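Local structure of cell division control protein 73 (Saccharomyces cerevisiae, 3V46) at residues R77-T80 with Y84-R87; S39-P44 with N144-D149; H130-Q133 with E137-E140; N56-F61 with P67-I72; W98-Y103 with E110-C115. The protein belongs to the PAF1 complex acting in RNA polymerase II transcription and histone modification, and is seen here as its Ras-like C-terminal domain, which promotes association with chromatin. All coordinates share one frame; numbering follows the deposited sequence.

Contact 1 (R77-T80 with Y84-R87)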
# COMPACT_ATOMS: atom_id res chain seq x y z
N ARG A 77 9.11 -10.20 -7.73
CA ARG A 77 10.34 -10.91 -8.08
C ARG A 77 11.17 -11.30 -6.85
O ARG A 77 11.91 -12.28 -6.88
CB ARG A 77 11.19 -10.07 -9.04
CG ARG A 77 10.50 -9.76 -10.37
CD ARG A 77 11.44 -9.08 -11.37
NE ARG A 77 11.95 -7.80 -10.87
CZ ARG A 77 11.31 -6.63 -11.02
NH1 ARG A 77 11.84 -5.52 -10.53
NH2 ARG A 77 10.15 -6.58 -11.66
N MET A 78 11.05 -10.54 -5.77
CA MET A 78 11.83 -10.78 -4.56
C MET A 78 11.34 -12.01 -3.80
O MET A 78 12.00 -12.45 -2.87
CB MET A 78 11.77 -9.57 -3.62
CG MET A 78 10.45 -9.40 -2.88
SD MET A 78 10.48 -8.08 -1.65
CE MET A 78 11.41 -8.83 -0.32
N PHE A 79 10.19 -12.54 -4.19
CA PHE A 79 9.53 -13.59 -3.43
C PHE A 79 10.03 -14.96 -3.86
O PHE A 79 9.30 -15.74 -4.47
CB PHE A 79 8.01 -13.48 -3.58
CG PHE A 79 7.42 -12.28 -2.90
CD1 PHE A 79 7.45 -11.04 -3.49
CD2 PHE A 79 6.85 -12.40 -1.64
CE1 PHE A 79 6.91 -9.94 -2.85
CE2 PHE A 79 6.32 -11.31 -1.01
CZ PHE A 79 6.35 -10.08 -1.61
N THR A 80 11.28 -15.24 -3.52
CA THR A 80 11.95 -16.46 -3.96
C THR A 80 11.74 -17.61 -2.98
O THR A 80 12.09 -18.76 -3.27
CB THR A 80 13.44 -16.20 -4.16
OG1 THR A 80 13.99 -15.60 -2.97
CG2 THR A 80 13.65 -15.26 -5.33
N TYR A 84 8.53 -15.12 2.34
CA TYR A 84 8.45 -13.70 2.03
C TYR A 84 6.99 -13.26 2.08
O TYR A 84 6.68 -12.14 2.46
CB TYR A 84 9.01 -13.40 0.63
CG TYR A 84 10.50 -13.20 0.56
CD1 TYR A 84 11.06 -11.95 0.79
CD2 TYR A 84 11.35 -14.24 0.23
CE1 TYR A 84 12.43 -11.76 0.72
CE2 TYR A 84 12.72 -14.06 0.15
CZ TYR A 84 13.25 -12.81 0.40
OH TYR A 84 14.61 -12.62 0.32
N TRP A 85 6.09 -14.14 1.68
CA TRP A 85 4.67 -13.79 1.66
C TRP A 85 4.11 -13.52 3.05
O TRP A 85 3.18 -12.73 3.19
CB TRP A 85 3.86 -14.87 0.95
CG TRP A 85 4.02 -14.76 -0.51
CD1 TRP A 85 4.79 -15.54 -1.33
CD2 TRP A 85 3.44 -13.75 -1.34
NE1 TRP A 85 4.70 -15.08 -2.63
CE2 TRP A 85 3.88 -13.98 -2.66
CE3 TRP A 85 2.58 -12.68 -1.10
CZ2 TRP A 85 3.50 -13.18 -3.72
CZ3 TRP A 85 2.20 -11.88 -2.16
CH2 TRP A 85 2.65 -12.14 -3.46
N ASP A 86 4.68 -14.14 4.07
CA ASP A 86 4.22 -13.91 5.44
C ASP A 86 4.57 -12.51 5.91
O ASP A 86 4.02 -12.04 6.92
CB ASP A 86 4.85 -14.92 6.41
CG ASP A 86 4.43 -16.34 6.14
OD1 ASP A 86 3.28 -16.54 5.71
OD2 ASP A 86 5.25 -17.26 6.38
N ARG A 87 5.48 -11.85 5.20
CA ARG A 87 5.96 -10.52 5.55
C ARG A 87 5.12 -9.41 4.94
O ARG A 87 5.31 -8.24 5.25
CB ARG A 87 7.42 -10.34 5.09
CG ARG A 87 8.42 -11.22 5.85
CD ARG A 87 9.77 -11.26 5.15
NE ARG A 87 10.37 -9.94 5.00
CZ ARG A 87 11.47 -9.70 4.30
NH1 ARG A 87 12.11 -10.69 3.70
NH2 ARG A 87 11.94 -8.47 4.20

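Contact 2 (S39-P44 with N144-D149)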
# COMPACT_ATOMS: atom_id res chain seq x y z
N SER A 39 3.71 13.98 2.97
CA SER A 39 2.28 14.28 2.87
C SER A 39 2.06 15.16 1.67
O SER A 39 1.24 16.09 1.69
CB SER A 39 1.77 14.95 4.14
OG SER A 39 2.03 14.14 5.27
N LYS A 40 2.79 14.86 0.60
CA LYS A 40 2.70 15.63 -0.63
C LYS A 40 2.28 14.71 -1.75
O LYS A 40 3.02 13.81 -2.13
CB LYS A 40 4.05 16.28 -0.95
CG LYS A 40 4.43 17.39 0.03
CD LYS A 40 5.76 18.04 -0.33
CE LYS A 40 6.10 19.17 0.65
NZ LYS A 40 6.01 18.74 2.08
N TYR A 41 1.07 14.91 -2.26
CA TYR A 41 0.59 14.13 -3.39
C TYR A 41 1.01 14.74 -4.73
O TYR A 41 0.77 15.92 -5.00
CB TYR A 41 -0.94 13.96 -3.38
CG TYR A 41 -1.31 13.15 -4.58
CD1 TYR A 41 -1.17 11.78 -4.56
CD2 TYR A 41 -1.71 13.76 -5.76
CE1 TYR A 41 -1.44 11.03 -5.66
CE2 TYR A 41 -1.99 13.01 -6.88
CZ TYR A 41 -1.84 11.65 -6.82
OH TYR A 41 -2.09 10.89 -7.92
N VAL A 42 1.62 13.91 -5.58
CA VAL A 42 2.07 14.33 -6.91
C VAL A 42 1.69 13.27 -7.93
O VAL A 42 1.84 12.09 -7.66
CB VAL A 42 3.61 14.49 -6.94
CG1 VAL A 42 4.08 14.90 -8.33
CG2 VAL A 42 4.05 15.51 -5.90
N ASN A 43 1.21 13.69 -9.09
CA ASN A 43 0.94 12.80 -10.21
C ASN A 43 2.14 11.91 -10.49
O ASN A 43 3.23 12.42 -10.72
CB ASN A 43 0.62 13.64 -11.44
CG ASN A 43 0.14 12.81 -12.63
OD1 ASN A 43 0.56 11.67 -12.83
ND2 ASN A 43 -0.74 13.39 -13.44
N PRO A 44 1.96 10.58 -10.47
CA PRO A 44 3.12 9.69 -10.57
C PRO A 44 3.83 9.72 -11.91
O PRO A 44 5.01 9.36 -11.99
CB PRO A 44 2.51 8.31 -10.33
CG PRO A 44 1.07 8.45 -10.71
CD PRO A 44 0.70 9.84 -10.32
N ASN A 144 -7.87 18.09 -7.00
CA ASN A 144 -7.28 19.41 -7.20
C ASN A 144 -7.04 20.24 -5.94
O ASN A 144 -6.65 21.40 -6.02
CB ASN A 144 -8.15 20.23 -8.16
CG ASN A 144 -8.56 19.45 -9.39
OD1 ASN A 144 -7.72 19.14 -10.24
ND2 ASN A 144 -9.84 19.14 -9.50
N LYS A 145 -7.32 19.66 -4.78
CA LYS A 145 -6.98 20.30 -3.52
C LYS A 145 -6.05 19.36 -2.79
O LYS A 145 -6.20 18.15 -2.91
CB LYS A 145 -8.23 20.56 -2.68
CG LYS A 145 -9.20 21.56 -3.29
CD LYS A 145 -8.60 22.96 -3.38
CE LYS A 145 -9.64 23.94 -3.87
NZ LYS A 145 -9.12 25.33 -3.93
N ARG A 146 -5.09 19.91 -2.06
CA ARG A 146 -4.09 19.12 -1.36
C ARG A 146 -4.10 19.35 0.15
O ARG A 146 -3.31 18.73 0.87
CB ARG A 146 -2.71 19.45 -1.92
CG ARG A 146 -2.57 19.27 -3.44
CD ARG A 146 -2.05 17.87 -3.82
NE ARG A 146 -2.90 16.81 -3.31
CZ ARG A 146 -3.95 16.29 -3.95
NH1 ARG A 146 -4.30 16.74 -5.14
NH2 ARG A 146 -4.66 15.33 -3.37
N PHE A 147 -5.00 20.21 0.64
CA PHE A 147 -5.00 20.55 2.07
C PHE A 147 -5.46 19.41 2.98
O PHE A 147 -5.22 19.47 4.19
CB PHE A 147 -5.81 21.82 2.36
CG PHE A 147 -7.26 21.74 1.98
CD1 PHE A 147 -8.20 21.23 2.87
CD2 PHE A 147 -7.70 22.22 0.76
CE1 PHE A 147 -9.53 21.16 2.53
CE2 PHE A 147 -9.04 22.17 0.41
CZ PHE A 147 -9.96 21.64 1.30
N LYS A 148 -6.09 18.38 2.42
CA LYS A 148 -6.53 17.23 3.21
C LYS A 148 -5.44 16.16 3.30
O LYS A 148 -5.57 15.21 4.07
CB LYS A 148 -7.80 16.59 2.61
CG LYS A 148 -9.07 17.47 2.56
CD LYS A 148 -10.20 16.72 1.85
CE LYS A 148 -11.50 17.54 1.75
NZ LYS A 148 -12.50 16.93 0.82
N ASP A 149 -4.38 16.30 2.51
CA ASP A 149 -3.42 15.20 2.38
C ASP A 149 -2.75 14.87 3.71
O ASP A 149 -2.48 13.71 4.00
CB ASP A 149 -2.34 15.52 1.35
CG ASP A 149 -2.86 15.54 -0.08
OD1 ASP A 149 -4.04 15.22 -0.33
OD2 ASP A 149 -2.04 15.87 -0.95

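Contact 3 (H130-Q133 with E137-E140)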
# COMPACT_ATOMS: atom_id res chain seq x y z
N HIS A 130 -16.84 -4.65 -8.11
CA HIS A 130 -16.14 -5.79 -7.54
C HIS A 130 -15.17 -5.33 -6.46
O HIS A 130 -14.94 -6.05 -5.48
CB HIS A 130 -15.43 -6.64 -8.61
CG HIS A 130 -14.42 -5.89 -9.41
ND1 HIS A 130 -14.77 -5.04 -10.44
CD2 HIS A 130 -13.07 -5.87 -9.36
CE1 HIS A 130 -13.68 -4.53 -10.98
NE2 HIS A 130 -12.63 -5.02 -10.34
N VAL A 131 -14.60 -4.14 -6.63
CA VAL A 131 -13.71 -3.57 -5.61
C VAL A 131 -14.49 -3.17 -4.35
O VAL A 131 -14.02 -3.35 -3.22
CB VAL A 131 -12.93 -2.36 -6.18
CG1 VAL A 131 -12.11 -1.68 -5.09
CG2 VAL A 131 -12.03 -2.81 -7.33
N GLN A 132 -15.68 -2.63 -4.52
CA GLN A 132 -16.51 -2.28 -3.38
C GLN A 132 -16.74 -3.51 -2.49
O GLN A 132 -16.78 -3.40 -1.26
CB GLN A 132 -17.85 -1.72 -3.84
CG GLN A 132 -18.57 -0.92 -2.78
CD GLN A 132 -17.92 0.42 -2.52
OE1 GLN A 132 -18.03 1.34 -3.33
NE2 GLN A 132 -17.21 0.53 -1.41
N GLN A 133 -16.88 -4.68 -3.10
CA GLN A 133 -17.15 -5.89 -2.34
C GLN A 133 -15.92 -6.44 -1.63
O GLN A 133 -16.04 -7.14 -0.63
CB GLN A 133 -17.76 -6.98 -3.23
CG GLN A 133 -19.08 -6.57 -3.88
CD GLN A 133 -20.02 -5.91 -2.90
OE1 GLN A 133 -20.32 -6.48 -1.84
NE2 GLN A 133 -20.48 -4.71 -3.22
N GLU A 137 -9.83 -1.21 2.35
CA GLU A 137 -10.19 0.12 2.79
C GLU A 137 -10.10 1.06 1.60
O GLU A 137 -9.07 1.13 0.95
CB GLU A 137 -9.24 0.55 3.91
CG GLU A 137 -9.51 1.92 4.45
CD GLU A 137 -8.83 2.16 5.78
OE1 GLU A 137 -8.58 3.32 6.09
OE2 GLU A 137 -8.53 1.18 6.51
N LYS A 138 -11.20 1.74 1.29
CA LYS A 138 -11.23 2.70 0.20
C LYS A 138 -10.89 4.08 0.74
O LYS A 138 -11.54 4.57 1.68
CB LYS A 138 -12.62 2.73 -0.45
CG LYS A 138 -13.03 1.45 -1.17
CD LYS A 138 -13.59 0.39 -0.23
CE LYS A 138 -13.90 -0.89 -0.99
NZ LYS A 138 -14.29 -2.02 -0.12
N VAL A 139 -9.90 4.73 0.14
CA VAL A 139 -9.40 6.00 0.61
C VAL A 139 -9.44 7.03 -0.52
O VAL A 139 -8.91 6.78 -1.61
CB VAL A 139 -7.96 5.86 1.13
CG1 VAL A 139 -7.45 7.18 1.67
CG2 VAL A 139 -7.89 4.78 2.20
N GLU A 140 -10.09 8.17 -0.27
CA GLU A 140 -10.25 9.21 -1.28
C GLU A 140 -9.22 10.33 -1.14
O GLU A 140 -8.87 10.73 -0.03
CB GLU A 140 -11.66 9.81 -1.22
CG GLU A 140 -12.73 8.89 -1.79
CD GLU A 140 -14.13 9.50 -1.79
OE1 GLU A 140 -15.10 8.75 -1.98
OE2 GLU A 140 -14.25 10.73 -1.60

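Contact 4 (N56-F61 with P67-I72)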
# COMPACT_ATOMS: atom_id res chain seq x y z
N ASN A 56 12.30 2.08 -0.18
CA ASN A 56 12.34 1.83 1.24
C ASN A 56 11.84 3.04 1.99
O ASN A 56 12.14 4.18 1.61
CB ASN A 56 13.77 1.52 1.67
CG ASN A 56 14.34 0.32 0.95
OD1 ASN A 56 14.10 -0.82 1.34
ND2 ASN A 56 15.08 0.57 -0.12
N ILE A 57 11.08 2.80 3.05
CA ILE A 57 10.61 3.86 3.93
C ILE A 57 10.75 3.39 5.37
O ILE A 57 10.30 2.30 5.72
CB ILE A 57 9.13 4.22 3.66
CG1 ILE A 57 8.97 4.88 2.28
CG2 ILE A 57 8.59 5.16 4.73
CD1 ILE A 57 7.53 5.30 1.97
N GLU A 58 11.39 4.21 6.21
CA GLU A 58 11.46 3.92 7.62
C GLU A 58 10.44 4.79 8.34
O GLU A 58 10.30 5.98 8.03
CB GLU A 58 12.87 4.20 8.15
CG GLU A 58 13.05 3.87 9.61
CD GLU A 58 14.52 3.68 10.02
OE1 GLU A 58 15.32 3.13 9.24
OE2 GLU A 58 14.86 4.10 11.12
N LYS A 59 9.73 4.19 9.28
CA LYS A 59 8.71 4.88 10.05
C LYS A 59 8.90 4.67 11.54
O LYS A 59 9.07 3.54 12.01
CB LYS A 59 7.32 4.38 9.65
CG LYS A 59 6.16 5.00 10.44
CD LYS A 59 5.99 6.47 10.09
CE LYS A 59 4.76 7.06 10.77
NZ LYS A 59 4.66 8.52 10.53
N ASN A 60 8.89 5.76 12.28
CA ASN A 60 8.86 5.70 13.73
C ASN A 60 7.41 5.83 14.18
O ASN A 60 6.81 6.91 14.09
CB ASN A 60 9.73 6.80 14.33
CG ASN A 60 9.94 6.63 15.82
OD1 ASN A 60 9.35 7.35 16.63
ND2 ASN A 60 10.78 5.67 16.20
N PHE A 61 6.82 4.72 14.61
CA PHE A 61 5.44 4.71 15.09
C PHE A 61 5.38 5.03 16.57
O PHE A 61 6.26 4.63 17.34
CB PHE A 61 4.83 3.32 14.89
CG PHE A 61 4.58 2.94 13.46
CD1 PHE A 61 3.47 3.43 12.79
CD2 PHE A 61 5.43 2.07 12.80
CE1 PHE A 61 3.21 3.06 11.48
CE2 PHE A 61 5.18 1.69 11.49
CZ PHE A 61 4.07 2.20 10.83
N PRO A 67 12.06 1.55 15.31
CA PRO A 67 11.61 2.00 13.98
C PRO A 67 11.36 0.80 13.07
O PRO A 67 12.03 -0.22 13.18
CB PRO A 67 12.78 2.84 13.45
CG PRO A 67 13.73 3.01 14.59
CD PRO A 67 13.45 1.93 15.59
N ILE A 68 10.41 0.94 12.15
CA ILE A 68 10.07 -0.13 11.22
C ILE A 68 10.50 0.30 9.83
O ILE A 68 10.24 1.43 9.42
CB ILE A 68 8.56 -0.44 11.22
CG1 ILE A 68 8.09 -0.90 12.61
CG2 ILE A 68 8.22 -1.49 10.17
CD1 ILE A 68 8.81 -2.12 13.15
N ARG A 69 11.20 -0.58 9.12
CA ARG A 69 11.64 -0.31 7.76
C ARG A 69 10.80 -1.15 6.83
O ARG A 69 10.79 -2.38 6.92
CB ARG A 69 13.11 -0.66 7.58
CG ARG A 69 14.07 0.20 8.40
CD ARG A 69 15.52 -0.14 8.10
NE ARG A 69 16.43 0.64 8.93
CZ ARG A 69 17.75 0.45 8.98
NH1 ARG A 69 18.31 -0.50 8.25
NH2 ARG A 69 18.50 1.21 9.76
N PHE A 70 10.08 -0.47 5.95
CA PHE A 70 9.26 -1.12 4.94
C PHE A 70 9.97 -1.29 3.62
O PHE A 70 10.68 -0.39 3.16
CB PHE A 70 7.98 -0.32 4.69
CG PHE A 70 7.08 -0.23 5.88
CD1 PHE A 70 6.14 -1.21 6.14
CD2 PHE A 70 7.18 0.85 6.76
CE1 PHE A 70 5.31 -1.13 7.24
CE2 PHE A 70 6.35 0.93 7.86
CZ PHE A 70 5.42 -0.06 8.10
N ILE A 71 9.77 -2.45 3.02
CA ILE A 71 10.14 -2.69 1.64
C ILE A 71 8.87 -2.54 0.83
O ILE A 71 7.90 -3.24 1.06
CB ILE A 71 10.70 -4.11 1.49
CG1 ILE A 71 11.96 -4.27 2.35
CG2 ILE A 71 11.00 -4.41 0.04
CD1 ILE A 71 12.38 -5.70 2.53
N ILE A 72 8.87 -1.61 -0.12
CA ILE A 72 7.68 -1.29 -0.90
C ILE A 72 8.00 -1.61 -2.35
O ILE A 72 8.91 -1.04 -2.94
CB ILE A 72 7.30 0.18 -0.75
CG1 ILE A 72 7.15 0.52 0.74
CG2 ILE A 72 6.01 0.49 -1.53
CD1 ILE A 72 6.82 1.96 1.04
O HOH W 1 13.51 -0.52 4.04
O HOH W 2 16.66 2.00 12.01

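Contact 5 (W98-Y103 with E110-C115)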
# COMPACT_ATOMS: atom_id res chain seq x y z
N TRP A 98 -6.88 -9.62 -11.75
CA TRP A 98 -5.69 -10.35 -12.18
C TRP A 98 -4.44 -9.91 -11.40
O TRP A 98 -3.39 -10.56 -11.50
CB TRP A 98 -5.47 -10.22 -13.69
CG TRP A 98 -4.20 -10.89 -14.21
CD1 TRP A 98 -3.04 -10.27 -14.59
CD2 TRP A 98 -3.99 -12.29 -14.40
NE1 TRP A 98 -2.12 -11.20 -15.01
CE2 TRP A 98 -2.67 -12.45 -14.90
CE3 TRP A 98 -4.77 -13.44 -14.20
CZ2 TRP A 98 -2.13 -13.70 -15.20
CZ3 TRP A 98 -4.23 -14.68 -14.50
CH2 TRP A 98 -2.92 -14.80 -14.99
N GLN A 99 -4.55 -8.83 -10.63
CA GLN A 99 -3.43 -8.36 -9.81
C GLN A 99 -2.87 -9.51 -8.96
O GLN A 99 -1.66 -9.62 -8.78
CB GLN A 99 -3.84 -7.19 -8.89
CG GLN A 99 -2.74 -6.84 -7.89
CD GLN A 99 -3.07 -5.67 -6.97
OE1 GLN A 99 -3.97 -4.87 -7.23
NE2 GLN A 99 -2.31 -5.54 -5.89
N PHE A 100 -3.75 -10.36 -8.46
CA PHE A 100 -3.36 -11.33 -7.43
C PHE A 100 -3.01 -12.72 -7.98
O PHE A 100 -2.74 -13.63 -7.20
CB PHE A 100 -4.48 -11.45 -6.39
CG PHE A 100 -5.17 -10.14 -6.11
CD1 PHE A 100 -4.47 -9.10 -5.51
CD2 PHE A 100 -6.49 -9.94 -6.46
CE1 PHE A 100 -5.08 -7.89 -5.27
CE2 PHE A 100 -7.10 -8.73 -6.20
CZ PHE A 100 -6.39 -7.70 -5.62
N ASN A 101 -2.97 -12.88 -9.29
CA ASN A 101 -2.86 -14.22 -9.87
C ASN A 101 -1.62 -15.01 -9.42
O ASN A 101 -1.69 -16.23 -9.24
CB ASN A 101 -2.92 -14.17 -11.39
CG ASN A 101 -2.82 -15.55 -12.01
OD1 ASN A 101 -1.79 -15.91 -12.60
ND2 ASN A 101 -3.88 -16.34 -11.86
N ASN A 102 -0.49 -14.32 -9.25
CA ASN A 102 0.75 -14.99 -8.86
C ASN A 102 1.08 -14.80 -7.38
O ASN A 102 2.19 -15.09 -6.93
CB ASN A 102 1.91 -14.48 -9.73
CG ASN A 102 3.26 -14.96 -9.25
OD1 ASN A 102 3.68 -16.09 -9.53
ND2 ASN A 102 3.96 -14.11 -8.51
N TYR A 103 0.12 -14.32 -6.61
CA TYR A 103 0.31 -14.15 -5.17
C TYR A 103 0.14 -15.51 -4.47
O TYR A 103 -0.51 -16.41 -5.00
CB TYR A 103 -0.71 -13.15 -4.61
CG TYR A 103 -0.49 -11.67 -4.92
CD1 TYR A 103 0.37 -11.25 -5.92
CD2 TYR A 103 -1.15 -10.70 -4.18
CE1 TYR A 103 0.55 -9.89 -6.19
CE2 TYR A 103 -0.98 -9.36 -4.43
CZ TYR A 103 -0.13 -8.95 -5.43
OH TYR A 103 0.03 -7.58 -5.65
N GLU A 110 -9.58 -14.70 0.35
CA GLU A 110 -8.57 -15.21 1.26
C GLU A 110 -7.48 -14.17 1.52
O GLU A 110 -7.08 -13.95 2.65
CB GLU A 110 -7.93 -16.50 0.76
CG GLU A 110 -6.86 -17.04 1.73
CD GLU A 110 -6.33 -18.42 1.35
OE1 GLU A 110 -6.37 -18.76 0.15
OE2 GLU A 110 -5.85 -19.15 2.25
N LEU A 111 -7.02 -13.53 0.45
CA LEU A 111 -5.93 -12.58 0.54
C LEU A 111 -6.25 -11.46 1.53
O LEU A 111 -5.43 -11.12 2.38
CB LEU A 111 -5.62 -11.99 -0.84
CG LEU A 111 -4.52 -10.94 -0.91
CD1 LEU A 111 -3.18 -11.54 -0.50
CD2 LEU A 111 -4.44 -10.35 -2.31
N PHE A 112 -7.43 -10.86 1.42
CA PHE A 112 -7.75 -9.69 2.24
C PHE A 112 -8.30 -10.04 3.61
O PHE A 112 -8.55 -9.16 4.44
CB PHE A 112 -8.67 -8.74 1.47
CG PHE A 112 -8.01 -8.15 0.25
CD1 PHE A 112 -6.76 -7.57 0.34
CD2 PHE A 112 -8.62 -8.23 -0.99
CE1 PHE A 112 -6.14 -7.06 -0.78
CE2 PHE A 112 -8.01 -7.72 -2.11
CZ PHE A 112 -6.76 -7.14 -2.00
N GLN A 113 -8.44 -11.34 3.86
CA GLN A 113 -8.73 -11.81 5.20
C GLN A 113 -7.45 -11.83 6.04
O GLN A 113 -7.50 -11.73 7.26
CB GLN A 113 -9.35 -13.21 5.16
CG GLN A 113 -10.85 -13.21 4.98
CD GLN A 113 -11.45 -14.59 5.13
OE1 GLN A 113 -11.54 -15.36 4.17
NE2 GLN A 113 -11.88 -14.91 6.35
N ARG A 114 -6.31 -11.94 5.38
CA ARG A 114 -5.06 -12.08 6.12
C ARG A 114 -4.02 -11.00 5.82
O ARG A 114 -3.03 -10.90 6.56
CB ARG A 114 -4.47 -13.47 5.90
CG ARG A 114 -4.11 -13.79 4.48
CD ARG A 114 -3.67 -15.24 4.37
NE ARG A 114 -2.51 -15.49 5.22
CZ ARG A 114 -2.25 -16.64 5.83
NH1 ARG A 114 -3.07 -17.68 5.71
NH2 ARG A 114 -1.16 -16.75 6.57
N CYS A 115 -4.23 -10.20 4.77
CA CYS A 115 -3.38 -9.05 4.46
C CYS A 115 -4.28 -7.83 4.33
O CYS A 115 -5.34 -7.90 3.71
CB CYS A 115 -2.59 -9.21 3.14
SG CYS A 115 -1.45 -10.63 3.00

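Contact 1 (R77-T80 with Y84-R87)
F79 lies against the indole of W85 in a face-to-face stack, the phenyl ring and the six-membered ring of the tryptophan having centroids 4.2 Å apart and planes 29° from parallel. F79 CD2 sits over the indole 3.5 Å from W85 CE2. That same F79 CD2 also takes Y84 CB at 3.3 Å, so one corner of the phenyl ring is wedged between two consecutive residues of 84-87. Beyond its CB, Y84 turns the edge of its ring toward the F79 face, an offset edge-to-face pair with centroids 6.0 Å apart. M78 packs just as closely on the tyrosine ring: its backbone O stands over the ring centre, and the chain, bent at its last torsion (chi3 -76°), brings M78 CE to Y84 CE1 at 3.3 Å. This dense part is backed by L18 of strand 16-18, which both F79 and W85 touch, and by Y103, whose ring meets that of W85. The fit thins at T80, an exposed residue that offers the ring little more than its OG1, 3.7 Å from Y84 CE2, and at R87, whose guanidinium is drawn off to the backbone oxygen of D14. F79 itself is the centre of an inverse gamma turn, and together F79, Y84 and W85 make an aromatic cluster that folds the loop between strands 68-73 and 88-92 back on itself.

Contact 2 (S39-P44 with N144-D149)
Y41 packs its CB and the CD2 corner of its ring against the R146-D149 ion pair, and R146 is the side chain to follow. Its CB points to the 39-44 segment, and the chain then bends at chi2 and chi3, curling back to D149. At CD it passes the backbone oxygen of Y41, 3.6 Å away. NE lies 3.5 Å from Y41 CB and gives a nearly straight bond, 170° at the hydrogen, to D149 OD2 at 2.7 Å. CZ brings the face of the guanidinium over Y41 CD2, 3.8 Å off, in an oblique overlap with the two planes 51° apart. NH1 stays by Y41 CD2 and makes a weak bond to K143 O. R146 NH2 completes the side-on grip by reaching the syn lone pair of D149 OD1 at 3.1 Å. It also bonds the backbone oxygen of D142. A leucine in place of R146 would probably leave the buried D149 carboxylate without its counter-charge and Y41 without the flat group beside its ring. D149 OD2 stands 3.3 Å from Y41 CB, while D149 CB meets S39 O at 3.6 Å. Y41 OH is held by I26 O. R146 to D149 is a type I beta turn, closed by D149 N to R146 O and reinforced by the salt bridge; the turn leads into helix 149-166 of the Ras-like fold, beside the chain leaving helix 32-38.

Contact 3 (H130-Q133 with E137-E140)
K138 reaches from its strand to the end of a helix, meeting the backbone oxygens of V131 and Q132 within the beta-alpha-beta unit made by strand 116-122, helix 129-133 and strand 136-141. Its CB is directed at the helix, and the chain bends once, at chi2 (82°), before running out straight to the amine, so the lysine meets the helix backbone end-on. K138 CE has V131 O 3.3 Å away and, roughly at right angles to that, the amide of Q132. The glutamine CB points off from the strand, and a bend at its own chi2 brings the amide back across the lysine at a slant; this holds for the modelled conformer and is doubtful, since the side chain has a second one. V131 lies buried beside the strand and touches Y119 of strand 116-122. At its tip, K138 NZ also donates to the backbone oxygens of W134 and V136, so several carbonyls around the helix-to-strand turn gather on one amine, whose positive charge probably suits the negative end of the short helix. A methionine at this position is likely to leave those carbonyl oxygens without their shared donor and the turn less firmly tied to the strand. The bond from K138 NZ to Q132 O is 3.1 Å long and arrives from above the carbonyl plane, 49° out of it, with an angle of 113° at the oxygen.

Contact 4 (N56-F61 with P67-I72)
E58 OE1 receives R69 NE at 2.7 Å, a salt bridge between neighbours on the exposed side of two antiparallel strands. The bond is bent, 137° at the hydrogen, and comes from above the carboxylate plane, although carboxylate and guanidinium are only 25° apart. Water 2 spans the other ends, donating to E58 OE2 and accepting from R69 NH2. E58 gets there with CG anti to the backbone N (chi1 -178°), lying alongside R69, and its OE2 also meets P67 CB at 3.4 Å. Below, the backbones are zipped by two hydrogen-bonded pairs, I57 with F70 and K59 with I68; F70 N to I57 O is 2.8 Å. Water 1 donates to both N56 OD1 and F70 O. The buried side is largely apolar: I57 CD1 touches I72 CD1 at 3.5 Å, and F61 and F70 come from opposite directions to meet ring edge to ring edge, CZ to CZ at 3.8 Å. K59 CG lies over the F61 face, its amine going on to a cation-pi contact with W157, while both phenylalanines pack on L164 of helix 149-166. The result is a two-faced beta hairpin, strands 54-59 and 68-73, at one margin of the central sheet, matching the antiparallel strand pair of Ras-like folds.

Contact 5 (W98-Y103 with E110-C115)
F100 takes the CD2 methyl of L111 near its CD1, 3.4 Å away, and beyond that meets the ring of F112. The two phenylalanine rings are almost perpendicular, planes at 89° and centroids 5.4 Å apart, the edge of F112 facing F100 in an offset edge-to-face pair. Its closest atoms are F100 CZ and F112 CZ, at 3.7 Å. L111 fills the angle between the aromatics: with CG set anti to the backbone N (chi1 179°), its CD2 branch extends from the helix, touching Y103 CD2 at the tyrosine's edge at 3.8 Å and lying also over a face of F112. A single methyl therefore serves three rings. Y103 is steadied from its own side, since Q99 NE2 bonds Y103 OH almost straight (171°) and in the amide plane, and Y103 N closes the type I turn on F100 O. F100, L111, F112 and Y103 are all buried, and the contact between them is wholly apolar. Around them, W134 meets the F100 ring edge-to-face and W85 packs on Y103, while L111 and Y103 both touch I91. The short 3-10 turn and loop following strand 88-92 are thus laid against helix 108-114, with that strand beneath both.

Along the chain contact 4 comes first, then contacts 1, 5 and 3 in series, all nested inside the long loop closed by contact 2, whose segments stand 100 residues apart. Contacts 4 and 3 belong to opposite margins of the same six-stranded mixed sheet, their centres about 25 Å apart. Contacts 1 and 5, centres about 13 Å apart, touch through W85 and Y103, and contact 1 also meets contact 4 where R87 and M78 reach I71. Contact 2 lies about 31 Å, centre to centre, from contact 1, across the middle of the chain, and adjoins contact 3 in sequence. Together they span a single compact Ras-like domain, from hairpin to far edge.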